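Local coordinates for purine nucleoside phosphorylase (Grouper iridovirus, PDB 3KHS), which probably catalyses the reversible phosphorolysis of purine nucleosides to free base and ribose 1-phosphate in purine salvage, at residues B[187-192]-B[216-221]; B[124-129]-B[235-240]. All coordinates share one frame; numbering follows the deposited sequence.

How the interactions relate
Both contacts are buried and reach one mixed sheet, in which strands 184-191 and 126-129 are parallel neighbours; their centres lie about 12 Å apart. Interaction 2 pairs strand 126-129 with strand 231-241 through four backbone hydrogen bonds and apolar side chains on both faces. Interaction 1 instead sets the end of strand 184-191 against the turn leading into helix 219-227: one backbone-to-side-chain bond, cysteine packing and a serine reaching a phosphate ion. The two meet directly, G187 N lying 3.0 Å from V128 O, a probable hydrogen bond, and Y189 CD1 resting 3.3 Å from S236 OG, which makes the tyrosine ring common to both.

Interaction 1: residues B[187-192]-B[216-221]; sequences GVYCCV and MSTAPE. With PO4 (phosphate ion), chain G.
Y189 reaches S217 with the outer half of its ring and its hydroxyl. CB and CG form the stem: CG stands anti to the backbone N (chi1 -180°), which carries the ring from the strand toward the 216-221 turn. CB of C191 lies in the ring plane at the CD2/CE2 edge, and S217 O approaches the same CE2 obliquely, at 3.3 Å. At the tip, OH accepts a hydrogen bond from S217 N (3.1 Å, N-H...O angle 159°). CB of S217 points away from the strand, and OG, between the backbone N and the carbonyl carbon (chi1 70°), donates to O3 of the phosphate ion at 2.7 Å. It also accepts from T218 OG1, which bonds N112.

C191 packs on the start of the helix: its CB meets CB of A219 at 3.6 Å, and its SG lies 3.9 Å from CD of P220. Just past the end of the strand, V192 O receives a CA-H...O contact from M216 CA (3.3 Å), and CG2 of V192 touches CG of M216. L138 and F156 of a neighbouring subunit pack on V192 and M216 respectively.

S30, R81, H83 and A113 also hydrogen-bond the phosphate. Two serines, an arginine, a histidine and a backbone N-H gathered around this ion are consistent with the phosphate site of trimeric purine nucleoside phosphorylases, although the ion probably came from the crystallisation liquor.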
loop_
_atom_site.group_PDB
_atom_site.type_symbol
_atom_site.label_atom_id
_atom_site.label_comp_id
_atom_site.label_asym_id
_atom_site.label_seq_id
_atom_site.Cartn_x
_atom_site.Cartn_y
_atom_site.Cartn_z
ATOM N N GLY B 187 23.165 7.867 -1.926
ATOM C CA GLY B 187 21.910 8.030 -2.621
ATOM C C GLY B 187 20.637 7.680 -1.872
ATOM O O GLY B 187 20.624 7.443 -0.647
ATOM N N VAL B 188 19.548 7.642 -2.638
ATOM C CA VAL B 188 18.228 7.381 -2.102
ATOM C C VAL B 188 17.811 5.914 -2.147
ATOM O O VAL B 188 17.838 5.297 -3.217
ATOM C CB VAL B 188 17.197 8.243 -2.858
ATOM C CG1 VAL B 188 15.822 8.083 -2.233
ATOM C CG2 VAL B 188 17.628 9.688 -2.838
ATOM N N TYR B 189 17.427 5.359 -0.993
ATOM C CA TYR B 189 16.998 3.937 -0.921
ATOM C C TYR B 189 15.489 3.817 -0.995
ATOM O O TYR B 189 14.782 4.419 -0.207
ATOM C CB TYR B 189 17.475 3.266 0.380
ATOM C CG TYR B 189 17.083 1.811 0.518
ATOM C CD1 TYR B 189 18.015 0.783 0.329
ATOM C CD2 TYR B 189 15.790 1.462 0.914
ATOM C CE1 TYR B 189 17.659 -0.584 0.553
ATOM C CE2 TYR B 189 15.437 0.133 1.134
ATOM C CZ TYR B 189 16.368 -0.875 0.962
ATOM O OH TYR B 189 15.966 -2.153 1.290
ATOM N N CYS B 190 14.986 3.066 -1.959
ATOM C CA CYS B 190 13.536 2.888 -2.062
ATOM C C CYS B 190 13.160 1.523 -1.504
ATOM O O CYS B 190 13.655 0.493 -1.970
ATOM C CB CYS B 190 13.036 2.997 -3.517
ATOM S SG CYS B 190 11.244 2.631 -3.746
ATOM N N CYS B 191 12.287 1.534 -0.504
ATOM C CA CYS B 191 11.845 0.306 0.127
ATOM C C CYS B 191 10.486 -0.160 -0.394
ATOM O O CYS B 191 9.518 0.611 -0.402
ATOM C CB CYS B 191 11.753 0.508 1.651
ATOM S SG CYS B 191 11.251 -1.004 2.519
ATOM N N VAL B 192 10.414 -1.415 -0.812
ATOM C CA VAL B 192 9.153 -2.002 -1.301
ATOM C C VAL B 192 8.863 -3.246 -0.482
ATOM O O VAL B 192 9.755 -3.777 0.197
ATOM C CB VAL B 192 9.234 -2.427 -2.780
ATOM C CG1 VAL B 192 9.397 -1.189 -3.646
ATOM C CG2 VAL B 192 10.399 -3.422 -2.980
ATOM N N MET B 216 14.086 -4.518 0.114
ATOM C CA MET B 216 12.865 -4.794 0.848
ATOM C C MET B 216 12.984 -4.680 2.370
ATOM O O MET B 216 12.282 -5.394 3.111
ATOM C CB MET B 216 12.348 -6.178 0.445
ATOM C CG MET B 216 12.184 -6.365 -1.087
ATOM S SD MET B 216 12.204 -8.110 -1.558
ATOM C CE MET B 216 12.137 -8.015 -3.348
ATOM N N SER B 217 13.834 -3.758 2.833
ATOM C CA SER B 217 14.037 -3.580 4.273
ATOM C C SER B 217 14.562 -2.217 4.642
ATOM O O SER B 217 14.354 -1.238 3.934
ATOM C CB SER B 217 15.044 -4.594 4.798
ATOM O OG SER B 217 16.340 -4.287 4.326
ATOM N N THR B 218 15.227 -2.168 5.796
ATOM C CA THR B 218 15.875 -0.949 6.295
ATOM C C THR B 218 15.047 0.284 6.613
ATOM O O THR B 218 15.154 0.825 7.698
ATOM C CB THR B 218 16.978 -0.536 5.306
ATOM O OG1 THR B 218 17.936 -1.599 5.225
ATOM C CG2 THR B 218 17.678 0.770 5.738
ATOM N N ALA B 219 14.233 0.742 5.666
ATOM C CA ALA B 219 13.440 1.951 5.874
ATOM C C ALA B 219 12.524 1.908 7.087
ATOM O O ALA B 219 12.497 2.861 7.865
ATOM C CB ALA B 219 12.608 2.276 4.609
ATOM N N PRO B 220 11.717 0.828 7.247
ATOM C CA PRO B 220 10.855 0.812 8.417
ATOM C C PRO B 220 11.679 0.743 9.697
ATOM O O PRO B 220 11.253 1.257 10.716
ATOM C CB PRO B 220 9.962 -0.430 8.203
ATOM C CG PRO B 220 10.820 -1.306 7.417
ATOM C CD PRO B 220 11.434 -0.344 6.407
ATOM N N GLU B 221 12.848 0.118 9.646
ATOM C CA GLU B 221 13.689 0.028 10.824
ATOM C C GLU B 221 14.263 1.393 11.226
ATOM O O GLU B 221 14.343 1.707 12.419
ATOM C CB GLU B 221 14.816 -0.963 10.597
ATOM C CG GLU B 221 14.359 -2.412 10.526
ATOM C CD GLU B 221 15.192 -3.196 9.532
ATOM O OE1 GLU B 221 14.812 -3.250 8.338
ATOM O OE2 GLU B 221 16.244 -3.732 9.937
HETATM P P PO4 G . 18.298 -7.290 3.092
HETATM O O1 PO4 G . 19.774 -7.107 3.090
HETATM O O2 PO4 G . 17.836 -7.638 4.473
HETATM O O3 PO4 G . 17.627 -6.026 2.668
HETATM O O4 PO4 G . 17.941 -8.384 2.149
#

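Interaction 2: residues B[124-129]-B[235-240]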
loop_
_atom_site.group_PDB
_atom_site.type_symbol
_atom_site.label_atom_id
_atom_site.label_comp_id
_atom_site.label_asym_id
_atom_site.label_seq_id
_atom_site.Cartn_x
_atom_site.Cartn_y
_atom_site.Cartn_z
ATOM N N GLY B 124 28.682 -4.694 -6.625
ATOM C CA GLY B 124 29.837 -4.701 -5.747
ATOM C C GLY B 124 30.006 -3.372 -5.057
ATOM O O GLY B 124 30.677 -3.300 -4.015
ATOM N N ASP B 125 29.399 -2.327 -5.626
ATOM C CA ASP B 125 29.492 -0.987 -5.053
ATOM C C ASP B 125 28.741 -0.892 -3.726
ATOM O O ASP B 125 27.951 -1.766 -3.367
ATOM C CB ASP B 125 28.897 0.065 -5.987
ATOM C CG ASP B 125 29.748 0.328 -7.215
ATOM O OD1 ASP B 125 30.800 -0.336 -7.373
ATOM O OD2 ASP B 125 29.349 1.206 -8.022
ATOM N N PHE B 126 28.999 0.198 -3.009
ATOM C CA PHE B 126 28.341 0.484 -1.746
ATOM C C PHE B 126 27.558 1.774 -1.936
ATOM O O PHE B 126 28.038 2.702 -2.577
ATOM C CB PHE B 126 29.371 0.729 -0.641
ATOM C CG PHE B 126 30.047 -0.515 -0.116
ATOM C CD1 PHE B 126 31.178 -0.410 0.687
ATOM C CD2 PHE B 126 29.556 -1.770 -0.395
ATOM C CE1 PHE B 126 31.802 -1.539 1.200
ATOM C CE2 PHE B 126 30.182 -2.910 0.122
ATOM C CZ PHE B 126 31.304 -2.787 0.918
ATOM N N MET B 127 26.351 1.841 -1.392
ATOM C CA MET B 127 25.589 3.077 -1.473
ATOM C C MET B 127 25.220 3.477 -0.061
ATOM O O MET B 127 24.401 2.830 0.585
ATOM C CB MET B 127 24.295 2.953 -2.282
ATOM C CG MET B 127 23.578 4.299 -2.323
ATOM S SD MET B 127 21.904 4.328 -2.883
ATOM C CE MET B 127 21.042 3.960 -1.366
ATOM N N VAL B 128 25.856 4.536 0.412
ATOM C CA VAL B 128 25.583 5.069 1.725
ATOM C C VAL B 128 24.221 5.732 1.549
ATOM O O VAL B 128 24.012 6.464 0.571
ATOM C CB VAL B 128 26.670 6.106 2.102
ATOM C CG1 VAL B 128 26.189 6.986 3.216
ATOM C CG2 VAL B 128 27.949 5.384 2.497
ATOM N N VAL B 129 23.302 5.492 2.483
ATOM C CA VAL B 129 21.956 6.037 2.356
ATOM C C VAL B 129 21.756 7.432 2.901
ATOM O O VAL B 129 21.986 7.687 4.079
ATOM C CB VAL B 129 20.900 5.091 3.006
ATOM C CG1 VAL B 129 19.506 5.630 2.772
ATOM C CG2 VAL B 129 21.033 3.709 2.421
ATOM N N VAL B 235 24.072 1.451 4.976
ATOM C CA VAL B 235 24.903 1.255 3.793
ATOM C C VAL B 235 24.376 0.056 2.979
ATOM O O VAL B 235 24.296 -1.058 3.496
ATOM C CB VAL B 235 26.387 0.965 4.195
ATOM C CG1 VAL B 235 27.225 0.632 2.945
ATOM C CG2 VAL B 235 26.998 2.175 4.913
ATOM N N SER B 236 24.029 0.281 1.715
ATOM C CA SER B 236 23.552 -0.800 0.854
ATOM C C SER B 236 24.694 -1.355 -0.003
ATOM O O SER B 236 25.495 -0.614 -0.558
ATOM C CB SER B 236 22.454 -0.310 -0.117
ATOM O OG SER B 236 21.235 0.028 0.508
ATOM N N LEU B 237 24.753 -2.672 -0.096
ATOM C CA LEU B 237 25.724 -3.326 -0.943
ATOM C C LEU B 237 24.922 -3.483 -2.251
ATOM O O LEU B 237 23.865 -4.105 -2.261
ATOM C CB LEU B 237 26.088 -4.672 -0.314
ATOM C CG LEU B 237 26.916 -5.719 -1.036
ATOM C CD1 LEU B 237 25.964 -6.741 -1.616
ATOM C CD2 LEU B 237 27.805 -5.108 -2.086
ATOM N N ILE B 238 25.380 -2.867 -3.337
ATOM C CA ILE B 238 24.653 -2.989 -4.602
ATOM C C ILE B 238 25.021 -4.342 -5.161
ATOM O O ILE B 238 26.016 -4.482 -5.843
ATOM C CB ILE B 238 25.034 -1.879 -5.607
ATOM C CG1 ILE B 238 24.700 -0.514 -5.016
ATOM C CG2 ILE B 238 24.284 -2.066 -6.910
ATOM C CD1 ILE B 238 23.254 -0.301 -4.703
ATOM N N SER B 239 24.217 -5.350 -4.840
ATOM C CA SER B 239 24.496 -6.704 -5.295
ATOM C C SER B 239 24.264 -6.944 -6.796
ATOM O O SER B 239 24.875 -7.830 -7.380
ATOM C CB SER B 239 23.687 -7.700 -4.462
ATOM O OG SER B 239 22.327 -7.325 -4.385
ATOM N N ASN B 240 23.394 -6.151 -7.413
ATOM C CA ASN B 240 23.097 -6.281 -8.832
ATOM C C ASN B 240 22.626 -4.903 -9.281
ATOM O O ASN B 240 22.307 -4.055 -8.443
ATOM C CB ASN B 240 21.983 -7.318 -9.075
ATOM C CG ASN B 240 20.600 -6.808 -8.646
ATOM O OD1 ASN B 240 20.185 -6.938 -7.471
ATOM N ND2 ASN B 240 19.887 -6.198 -9.598
#
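M127 and S236 form the hydrogen-bonded pair of an antiparallel ladder, and their backbones bond twice: M127 N to S236 O at 2.7 Å, and S236 N to M127 O at 2.8 Å. The first N-H lies in the carbonyl plane of S236, whereas the second donor is tilted 35° from that of M127. Two further backbone bonds continue the pairing toward G124, with I238 N donating to D125 O and G124 N to I238 O, the latter nearly straight at 168°. F126 CA adds a CA-H...O contact to S236 O at 3.3 Å. The backbone angles of G124 would press a CB against the preceding carbonyl oxygen, a conformation suited to glycine.

Strands 126-129 and 235-240 run at 155° between their N-to-C directions, with axes 4.5 Å apart at closest approach. They belong to the mixed beta-barrel sheet of this phosphorylase-superfamily protein, in which strand 231-241 also pairs in parallel with strand 107-116 and strand 126-129 with strand 184-191.

Apolar contacts lie on both faces. On that of F126, V128, V235 and L237, CG of the leucine is anti to the backbone N, and CD2 turns to the edge of the F126 ring, in plane, 3.9 Å from CE2; CD2 also lies 3.6 Å from D125 O. CG1 of V235 approaches CB of F126, while its CG2 meets CG2 of V128 at 4.1 Å. Helix 257-279 packs on F126 and V235, and helix 165-178 on V128. On the face of M127 and S236, CB of M127 meets CD1 of I238 at 4.2 Å.

Two polar side-chain atoms have partners just outside the strands. S236 OG, with CG2 of V129 beside it, hydrogen-bonds N112 OD1. D125 OD2 accepts from both H185 NE2 and R122 N.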